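Local atomic coordinates of segregation and condensation protein A (PDB entry 5XNS), a protein that probably acts as the kleisin subunit of the prokaryotic SMC condensin complex in chromosome condensation and segregation, here represented by its C-terminal domain. Residues 4-9 and 46-51. Residues are numbered along the deposited sequence; the frame is centred on the assembly and turned at random.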
# COMPACT_ATOMS: atom_id res chain seq x y z
N LYS B 4 -23.65 -19.88 15.96
CA LYS B 4 -23.76 -20.98 16.91
C LYS B 4 -22.40 -21.41 17.43
O LYS B 4 -22.29 -21.84 18.59
CB LYS B 4 -24.53 -22.15 16.29
CG LYS B 4 -23.80 -22.96 15.23
CD LYS B 4 -24.58 -24.23 14.87
CE LYS B 4 -23.74 -25.17 14.01
NZ LYS B 4 -24.48 -26.39 13.58
N TYR B 5 -21.34 -21.29 16.62
CA TYR B 5 -20.00 -21.65 17.09
C TYR B 5 -19.47 -20.61 18.07
O TYR B 5 -18.82 -20.96 19.06
CB TYR B 5 -19.06 -21.81 15.89
CG TYR B 5 -19.55 -22.87 14.95
CD1 TYR B 5 -19.49 -24.22 15.30
CD2 TYR B 5 -20.11 -22.53 13.71
CE1 TYR B 5 -19.96 -25.21 14.45
CE2 TYR B 5 -20.59 -23.51 12.85
CZ TYR B 5 -20.50 -24.85 13.22
OH TYR B 5 -20.96 -25.83 12.38
N VAL B 6 -19.76 -19.33 17.82
CA VAL B 6 -19.37 -18.29 18.77
C VAL B 6 -20.11 -18.49 20.09
O VAL B 6 -19.50 -18.43 21.17
CB VAL B 6 -19.63 -16.91 18.15
CG1 VAL B 6 -19.40 -15.82 19.16
CG2 VAL B 6 -18.72 -16.71 16.94
N GLU B 7 -21.41 -18.78 20.03
CA GLU B 7 -22.18 -19.05 21.25
C GLU B 7 -21.69 -20.32 21.95
O GLU B 7 -21.59 -20.35 23.18
CB GLU B 7 -23.66 -19.16 20.91
CG GLU B 7 -24.53 -19.59 22.09
CD GLU B 7 -24.77 -18.46 23.11
OE1 GLU B 7 -25.24 -18.75 24.25
OE2 GLU B 7 -24.50 -17.29 22.75
N GLU B 8 -21.38 -21.38 21.19
CA GLU B 8 -20.83 -22.58 21.80
C GLU B 8 -19.57 -22.27 22.58
O GLU B 8 -19.39 -22.74 23.71
CB GLU B 8 -20.55 -23.64 20.73
CG GLU B 8 -21.73 -24.56 20.38
CD GLU B 8 -21.47 -25.45 19.15
OE1 GLU B 8 -22.44 -25.82 18.44
OE2 GLU B 8 -20.28 -25.78 18.90
N LEU B 9 -18.69 -21.45 21.99
CA LEU B 9 -17.44 -21.13 22.67
C LEU B 9 -17.70 -20.30 23.91
O LEU B 9 -17.02 -20.46 24.94
CB LEU B 9 -16.51 -20.42 21.70
CG LEU B 9 -15.24 -19.84 22.32
CD1 LEU B 9 -14.38 -20.93 22.95
CD2 LEU B 9 -14.46 -19.07 21.25
N LEU B 46 -12.70 -12.45 19.91
CA LEU B 46 -12.80 -11.02 19.64
C LEU B 46 -14.24 -10.62 19.32
O LEU B 46 -14.67 -9.52 19.69
CB LEU B 46 -11.87 -10.62 18.50
CG LEU B 46 -10.42 -10.84 18.91
CD1 LEU B 46 -9.55 -11.07 17.67
CD2 LEU B 46 -9.90 -9.68 19.75
N PHE B 47 -14.99 -11.50 18.63
CA PHE B 47 -16.42 -11.27 18.45
C PHE B 47 -17.12 -11.16 19.81
O PHE B 47 -17.91 -10.24 20.05
CB PHE B 47 -17.04 -12.41 17.62
CG PHE B 47 -16.68 -12.38 16.15
CD1 PHE B 47 -15.94 -11.35 15.60
CD2 PHE B 47 -17.07 -13.42 15.31
CE1 PHE B 47 -15.62 -11.33 14.24
CE2 PHE B 47 -16.76 -13.42 13.96
CZ PHE B 47 -16.03 -12.37 13.43
N LEU B 48 -16.84 -12.11 20.71
CA LEU B 48 -17.48 -12.08 22.02
C LEU B 48 -17.07 -10.84 22.80
O LEU B 48 -17.87 -10.27 23.54
CB LEU B 48 -17.15 -13.36 22.79
CG LEU B 48 -17.92 -14.62 22.34
CD1 LEU B 48 -17.30 -15.87 22.90
CD2 LEU B 48 -19.40 -14.56 22.72
N GLU B 49 -15.82 -10.39 22.63
CA GLU B 49 -15.40 -9.22 23.39
C GLU B 49 -16.04 -7.95 22.85
O GLU B 49 -16.40 -7.07 23.63
CB GLU B 49 -13.88 -9.10 23.39
CG GLU B 49 -13.42 -7.94 24.26
CD GLU B 49 -11.93 -7.92 24.45
OE1 GLU B 49 -11.21 -8.09 23.45
OE2 GLU B 49 -11.50 -7.74 25.62
N ASN B 50 -16.22 -7.86 21.53
CA ASN B 50 -16.85 -6.67 20.97
C ASN B 50 -18.31 -6.56 21.39
O ASN B 50 -18.86 -5.46 21.43
CB ASN B 50 -16.74 -6.70 19.44
CG ASN B 50 -16.81 -5.31 18.84
OD1 ASN B 50 -15.91 -4.49 19.03
ND2 ASN B 50 -17.90 -5.03 18.14
N MET B 51 -18.95 -7.69 21.71
CA MET B 51 -20.31 -7.70 22.23
C MET B 51 -20.38 -7.58 23.75
O MET B 51 -21.48 -7.64 24.31
CB MET B 51 -21.05 -8.98 21.81
CG MET B 51 -21.14 -9.21 20.33
SD MET B 51 -21.87 -10.84 19.99
CE MET B 51 -20.57 -11.96 20.45
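V6, on helix 3-20, meets F47, L48 and M51 near the C-terminal end of helix 35-50, in the C-terminal domain of this kleisin. The CA atoms of V6 and L48, the nearest pair across the contact, lie 7.3 Å apart, a spacing that the two side chains fill together. V6 points its CB toward the partner helix, but V6 CB itself stands back, 5.1 Å from L48 CG; the two methyls make the contact. V6 CG1 lies anti to the backbone N (chi1 173°), which places it beside L48: V6 CG1 sits 3.7 Å from L48 CG and 3.8 Å from L48 CD2, on the branch point and one methyl of the leucine. V6 CG1 also comes within 4.2 Å of M51 CE, so the terminal methyl of the methionine, rather than its sulfur, touches from just past the helix end, at the solvent-facing margin. V6 CG2 diverges from CG1 and reaches F47 CD2 at 4.0 Å. It lies near the plane of the ring, so the methyl abuts the aromatic edge and no CH-pi contact over a face results. The side chains of V6 and F47 cross roughly at right angles, whereas those of V6 and L48 run past one another in opposite directions; L48 CD1 also lies 3.8 Å from V6 O, a van der Waals approach. V6 also packs on Y44 of helix 35-50, while L48 reaches on to V54 of strand 54-58 and to R53 in the loop before it. On the same helical turns, E49 and N50 bond to a chain of another protein, and F47 packs on its backbone. With no hydrogen bond or salt bridge between the two segments, the 193 Å² buried between them rests mainly on van der Waals packing of apolar groups, consistent with helix-helix packing behind a partner-binding surface.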